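Local coordinates for uncharacterized protein (PDB 4LMI), which is of unknown function but belongs to the SnoaL-like, NTF2-type proteins and may be a ketosteroid isomerase-like enzyme, at residues T68-L73 and S82-L87; V95-V100 and T109-E114. All blocks are in the same frame, centred on the assembly; numbering follows the deposited sequence. Where two conformers were deposited one is given.

Interaction 1. Residues T68-L73 and S82-L87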
loop_
_atom_site.group_PDB
_atom_site.type_symbol
_atom_site.label_atom_id
_atom_site.label_comp_id
_atom_site.label_asym_id
_atom_site.label_seq_id
_atom_site.Cartn_x
_atom_site.Cartn_y
_atom_site.Cartn_z
ATOM N N THR B 68 -6.476 10.664 -7.794
ATOM C CA THR B 68 -7.114 11.278 -6.640
ATOM C C THR B 68 -6.632 10.523 -5.413
ATOM O O THR B 68 -6.788 9.302 -5.332
ATOM C CB THR B 68 -8.650 11.188 -6.730
ATOM O OG1 THR B 68 -9.089 11.774 -7.957
ATOM C CG2 THR B 68 -9.310 11.916 -5.564
ATOM N N VAL B 69 -6.032 11.246 -4.472
ATOM C CA VAL B 69 -5.558 10.646 -3.229
ATOM C C VAL B 69 -6.757 10.187 -2.388
ATOM O O VAL B 69 -7.708 10.948 -2.185
ATOM C CB VAL B 69 -4.675 11.628 -2.430
ATOM C CG1 VAL B 69 -4.368 11.074 -1.045
ATOM C CG2 VAL B 69 -3.383 11.929 -3.191
ATOM N N THR B 70 -6.713 8.940 -1.921
ATOM C CA THR B 70 -7.802 8.368 -1.113
ATOM C C THR B 70 -7.403 8.150 0.345
ATOM O O THR B 70 -8.243 8.229 1.248
ATOM C CB THR B 70 -8.330 7.049 -1.710
ATOM O OG1 THR B 70 -7.228 6.179 -2.012
ATOM C CG2 THR B 70 -9.111 7.328 -2.981
ATOM N N ARG B 71 -6.121 7.863 0.565
ATOM C CA ARG B 71 -5.564 7.776 1.912
ATOM C C ARG B 71 -4.184 8.384 1.885
ATOM O O ARG B 71 -3.467 8.262 0.886
ATOM C CB ARG B 71 -5.430 6.327 2.387
ATOM C CG ARG B 71 -6.703 5.500 2.394
ATOM C CD ARG B 71 -6.377 4.080 2.827
ATOM N NE ARG B 71 -7.508 3.168 2.695
ATOM C CZ ARG B 71 -7.917 2.614 1.555
ATOM N NH1 ARG B 71 -7.298 2.883 0.413
ATOM N NH2 ARG B 71 -8.962 1.785 1.561
ATOM N N LEU B 72 -3.810 9.032 2.981
ATOM C CA LEU B 72 -2.458 9.555 3.120
ATOM C C LEU B 72 -1.996 9.412 4.567
ATOM O O LEU B 72 -2.477 10.116 5.457
ATOM C CB LEU B 72 -2.376 11.014 2.644
ATOM C CG LEU B 72 -0.988 11.589 2.310
ATOM C CD1 LEU B 72 -1.112 12.829 1.438
ATOM C CD2 LEU B 72 -0.165 11.904 3.557
ATOM N N LEU B 73 -1.067 8.487 4.796
ATOM C CA LEU B 73 -0.492 8.291 6.124
ATOM C C LEU B 73 0.941 8.794 6.152
ATOM O O LEU B 73 1.694 8.572 5.204
ATOM C CB LEU B 73 -0.534 6.814 6.526
ATOM C CG LEU B 73 -1.887 6.196 6.893
ATOM C CD1 LEU B 73 -2.779 5.992 5.673
ATOM C CD2 LEU B 73 -1.651 4.868 7.599
ATOM N N SER B 82 -2.571 5.962 -0.910
ATOM C CA SER B 82 -3.336 5.271 -1.936
ATOM C C SER B 82 -4.007 6.305 -2.820
ATOM O O SER B 82 -4.400 7.377 -2.350
ATOM C CB SER B 82 -4.355 4.290 -1.347
ATOM O OG SER B 82 -5.304 4.961 -0.545
ATOM N N VAL B 83 -4.098 5.985 -4.106
ATOM C CA VAL B 83 -4.743 6.846 -5.084
ATOM C C VAL B 83 -5.702 6.038 -5.952
ATOM O O VAL B 83 -5.463 4.851 -6.229
ATOM C CB VAL B 83 -3.721 7.587 -5.993
ATOM C CG1 VAL B 83 -2.789 8.471 -5.170
ATOM C CG2 VAL B 83 -2.912 6.603 -6.839
ATOM N N ASN B 84 -6.802 6.671 -6.350
ATOM C CA ASN B 84 -7.588 6.172 -7.466
ATOM C C ASN B 84 -7.026 6.749 -8.751
ATOM O O ASN B 84 -6.932 7.962 -8.907
ATOM C CB ASN B 84 -9.073 6.511 -7.312
ATOM C CG ASN B 84 -9.777 5.608 -6.316
ATOM O OD1 ASN B 84 -9.308 4.504 -6.007
ATOM N ND2 ASN B 84 -10.911 6.069 -5.809
ATOM N N LEU B 85 -6.625 5.865 -9.653
ATOM C CA LEU B 85 -6.069 6.266 -10.932
ATOM C C LEU B 85 -7.025 5.906 -12.061
ATOM O O LEU B 85 -7.533 4.784 -12.120
ATOM C CB LEU B 85 -4.718 5.584 -11.160
ATOM C CG LEU B 85 -3.988 5.847 -12.480
ATOM C CD1 LEU B 85 -3.444 7.264 -12.548
ATOM C CD2 LEU B 85 -2.867 4.843 -12.688
ATOM N N THR B 86 -7.278 6.876 -12.934
ATOM C CA THR B 86 -7.906 6.621 -14.215
ATOM C C THR B 86 -6.768 6.675 -15.220
ATOM O O THR B 86 -6.200 7.739 -15.468
ATOM C CB THR B 86 -8.990 7.667 -14.542
ATOM O OG1 THR B 86 -9.918 7.748 -13.452
ATOM C CG2 THR B 86 -9.743 7.288 -15.804
ATOM N N LEU B 87 -6.409 5.508 -15.752
ATOM C CA LEU B 87 -5.313 5.382 -16.707
ATOM C C LEU B 87 -5.892 4.983 -18.052
ATOM O O LEU B 87 -6.149 3.798 -18.302
ATOM C CB LEU B 87 -4.291 4.345 -16.220
ATOM C CG LEU B 87 -3.001 4.104 -17.017
ATOM C CD1 LEU B 87 -2.023 5.260 -16.848
ATOM C CD2 LEU B 87 -2.350 2.793 -16.600
HETATM O O HOH W 1 -8.713 9.842 -10.370
HETATM O O HOH W 2 -7.644 4.264 -3.665
#
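Strands 68-73 and 82-87 run antiparallel as the arms of a β hairpin, their directions 156° apart, and the pairing slips by one residue between V69 and R71 at a classic β bulge. T68 and N84 form a regular hydrogen-bonded pair through both backbone N-H groups. Beyond them T70 and R71 both face S82: S82 O accepts T70 N at 2.8 Å through a nearly straight N-H...O (175°), the donor sitting above the carbonyl plane, and the N of R71 only weakly at 3.4 Å. T70 psi, -31°, marks the kink that turns both N-H groups to one carbonyl.

The side chains then build a relay over this bulge. S82 OG sits between its own backbone N and carbonyl carbon, where it donates to T70 OG1 at 2.7 Å and accepts from R71 NH1 at 3.0 Å. The extended R71 chain passes alongside S82 and brings the guanidinium in edge-on, with OG close to its plane. T70 OG1 in turn gives its proton to a water that donates to N84 OD1, 2.9 Å away, while T70 CG2 rests on the N84 amide, 3.6 Å from ND2. That ND2 is bonded to L133 O, OD1 takes R135 N as well as the water, and D134 forms a salt bridge with R71. An alanine in place of R71 would take away the guanidinium with its bonds to S82 OG and D134, and would probably leave S82 OG less firmly oriented and the chain around D134 less tied to the sheet.

On the opposite face V69 CG2 meets V83 CG1 obliquely at 4.0 Å, and both valines pack on F18 of helix 6-22. The face carrying R71 and S82 turns to the second subunit and its F97, while strand 90-101 flanks strand 78-87 along its other edge.

Interaction 2. Residues V95-V100 and T109-E114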
loop_
_atom_site.group_PDB
_atom_site.type_symbol
_atom_site.label_atom_id
_atom_site.label_comp_id
_atom_site.label_asym_id
_atom_site.label_seq_id
_atom_site.Cartn_x
_atom_site.Cartn_y
_atom_site.Cartn_z
ATOM N N VAL B 95 -0.820 2.252 -4.654
ATOM C CA VAL B 95 -0.393 2.389 -3.277
ATOM C C VAL B 95 1.088 2.692 -3.367
ATOM O O VAL B 95 1.857 1.904 -3.920
ATOM C CB VAL B 95 -0.628 1.125 -2.428
ATOM C CG1 VAL B 95 -0.167 1.379 -1.000
ATOM C CG2 VAL B 95 -2.098 0.721 -2.439
ATOM N N VAL B 96 1.468 3.846 -2.836
ATOM C CA VAL B 96 2.815 4.379 -3.003
ATOM C C VAL B 96 3.457 4.619 -1.642
ATOM O O VAL B 96 2.868 5.277 -0.782
ATOM C CB VAL B 96 2.786 5.711 -3.790
ATOM C CG1 VAL B 96 4.191 6.282 -3.939
ATOM C CG2 VAL B 96 2.150 5.518 -5.161
ATOM N N PHE B 97 4.665 4.090 -1.453
ATOM C CA PHE B 97 5.439 4.371 -0.248
ATOM C C PHE B 97 6.511 5.390 -0.564
ATOM O O PHE B 97 7.266 5.227 -1.526
ATOM C CB PHE B 97 6.064 3.103 0.328
ATOM C CG PHE B 97 5.053 2.125 0.863
ATOM C CD1 PHE B 97 4.551 2.257 2.157
ATOM C CD2 PHE B 97 4.593 1.077 0.072
ATOM C CE1 PHE B 97 3.616 1.359 2.649
ATOM C CE2 PHE B 97 3.656 0.172 0.559
ATOM C CZ PHE B 97 3.166 0.314 1.849
ATOM N N LEU B 98 6.562 6.441 0.249
ATOM C CA LEU B 98 7.570 7.477 0.103
ATOM C C LEU B 98 8.498 7.496 1.305
ATOM O O LEU B 98 8.082 7.207 2.429
ATOM C CB LEU B 98 6.916 8.856 -0.037
ATOM C CG LEU B 98 5.869 9.080 -1.135
ATOM C CD1 LEU B 98 5.292 10.485 -1.000
ATOM C CD2 LEU B 98 6.466 8.882 -2.515
ATOM N N GLU B 99 9.764 7.822 1.060
ATOM C CA GLU B 99 10.704 8.089 2.141
ATOM C C GLU B 99 11.295 9.467 1.894
ATOM O O GLU B 99 11.650 9.805 0.759
ATOM C CB GLU B 99 11.803 7.023 2.208
ATOM C CG GLU B 99 11.286 5.593 2.333
ATOM C CD GLU B 99 10.544 5.336 3.632
ATOM O OE1 GLU B 99 10.697 6.125 4.587
ATOM O OE2 GLU B 99 9.809 4.333 3.705
ATOM N N VAL B 100 11.376 10.257 2.960
ATOM C CA VAL B 100 11.834 11.643 2.897
ATOM C C VAL B 100 13.166 11.779 3.631
ATOM O O VAL B 100 13.317 11.279 4.745
ATOM C CB VAL B 100 10.801 12.583 3.561
ATOM C CG1 VAL B 100 11.274 14.037 3.544
ATOM C CG2 VAL B 100 9.439 12.432 2.896
ATOM N N THR B 109 8.264 3.978 -3.903
ATOM C CA THR B 109 7.975 2.595 -4.273
ATOM C C THR B 109 6.496 2.504 -4.612
ATOM O O THR B 109 5.645 2.714 -3.744
ATOM C CB THR B 109 8.379 1.608 -3.154
ATOM O OG1 THR B 109 9.775 1.766 -2.879
ATOM C CG2 THR B 109 8.136 0.164 -3.572
ATOM N N ASP B 110 6.222 2.215 -5.887
ATOM C CA ASP B 110 4.876 2.206 -6.465
ATOM C C ASP B 110 4.345 0.788 -6.542
ATOM O O ASP B 110 5.050 -0.111 -7.016
ATOM C CB ASP B 110 4.926 2.724 -7.911
ATOM C CG ASP B 110 4.689 4.228 -8.041
ATOM O OD1 ASP B 110 4.879 4.994 -7.073
ATOM O OD2 ASP B 110 4.331 4.649 -9.167
ATOM N N PHE B 111 3.103 0.602 -6.096
ATOM C CA PHE B 111 2.327 -0.608 -6.361
ATOM C C PHE B 111 1.069 -0.218 -7.122
ATOM O O PHE B 111 0.423 0.780 -6.786
ATOM C CB PHE B 111 1.923 -1.300 -5.056
ATOM C CG PHE B 111 3.081 -1.855 -4.282
ATOM C CD1 PHE B 111 3.604 -3.111 -4.597
ATOM C CD2 PHE B 111 3.646 -1.131 -3.230
ATOM C CE1 PHE B 111 4.673 -3.634 -3.882
ATOM C CE2 PHE B 111 4.717 -1.651 -2.511
ATOM C CZ PHE B 111 5.230 -2.904 -2.841
ATOM N N TRP B 112 0.725 -1.004 -8.141
ATOM C CA TRP B 112 -0.480 -0.758 -8.933
ATOM C C TRP B 112 -1.341 -1.987 -8.981
ATOM O O TRP B 112 -1.354 -2.694 -9.988
ATOM C CB TRP B 112 -0.107 -0.257 -10.327
ATOM C CG TRP B 112 0.604 1.065 -10.230
ATOM C CD1 TRP B 112 1.975 1.307 -10.285
ATOM C CD2 TRP B 112 -0.007 2.372 -9.974
ATOM N NE1 TRP B 112 2.241 2.644 -10.111
ATOM C CE2 TRP B 112 1.098 3.338 -9.917
ATOM C CE3 TRP B 112 -1.311 2.828 -9.808
ATOM C CZ2 TRP B 112 0.879 4.694 -9.707
ATOM C CZ3 TRP B 112 -1.517 4.195 -9.588
ATOM C CH2 TRP B 112 -0.446 5.103 -9.540
ATOM N N PRO B 113 -2.060 -2.273 -7.875
ATOM C CA PRO B 113 -2.910 -3.459 -7.857
ATOM C C PRO B 113 -4.031 -3.323 -8.872
ATOM O O PRO B 113 -4.572 -2.226 -9.056
ATOM C CB PRO B 113 -3.475 -3.475 -6.430
ATOM C CG PRO B 113 -3.322 -2.075 -5.927
ATOM C CD PRO B 113 -2.073 -1.570 -6.578
ATOM N N GLU B 114 -4.339 -4.428 -9.543
ATOM C CA GLU B 114 -5.426 -4.480 -10.525
ATOM C C GLU B 114 -6.474 -5.485 -10.087
ATOM O O GLU B 114 -6.176 -6.393 -9.311
ATOM C CB GLU B 114 -4.883 -4.854 -11.905
ATOM C CG GLU B 114 -3.893 -3.836 -12.443
ATOM C CD GLU B 114 -3.412 -4.144 -13.839
ATOM O OE1 GLU B 114 -2.638 -5.107 -14.003
ATOM O OE2 GLU B 114 -3.794 -3.405 -14.768
HETATM O O HOH W 3 9.860 3.913 -0.834
#
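Two phenylalanines, F97 and F111, dominate one face of this antiparallel β hairpin, part of the curved sheet of the NTF2-like fold, in which strands 90-101 and 104-111 are neighbours. Their CB atoms leave the sheet on the same side, and both place CG anti to their own carbonyl carbon (chi1 -67° and -66°), yet the two ring planes stand nearly perpendicular. They are not stacked: F111 CE2 comes in at the rim of the F97 ring, 3.7 Å from F97 CE2, and F97 CD2 lies in the plane of the F111 ring. The edge of F111 also meets V95 O, with CD2 at 3.6 Å. Covering this aromatic face is the second subunit, whose R71 makes a cation-pi contact with F97, while V95 packs on its own counterpart there.

On the other face V96 and D110 stand next to each other as a non-hydrogen-bonded pair. D110 OD1 settles against both methyls of V96, 3.4 Å from CG2 and 3.5 Å from CG1, with chi1 at -92°, well off a staggered value. OD2 carries the polar load: it accepts from W112 NE1, which approaches from above the carboxylate plane at 3.0 Å, and is hydrogen-bonded to Y39 OH. Burial beside methyls would tend to raise the pKa of this acid, while the hydrogen bonds to OD2 would tend to offset this.

Backbone bonds fix the register on both sides of the V96-D110 pair. V95 and F111 exchange two, as do F97 and T109, and all four donors lie in the carbonyl planes of their acceptors. At the T109 end a water closes the pair, donating to F97 O at 3.0 Å while it is hydrogen-bonded to T109 OG1 at the same distance.

Interactions 1 and 2 belong to successive hairpins of one sheet, their centres about 10 Å apart, with strands 78-87 and 90-101 as neighbours between them. W112 joins them directly: its CZ3 lies 3.4 Å from L85 CD2 and 3.9 Å from V83 CG2. V83 and V96 also share F18 of helix 6-22 as a partner on this face. A HEPES molecule, probably from the crystallisation liquor, has its nearest atoms about 4 Å from the D110 side chain, consistent with a pocket there. On the other face R71 of one subunit also packs on T109 of the other, so interaction 1 of each chain meets interaction 2 of its partner across the dimer interface.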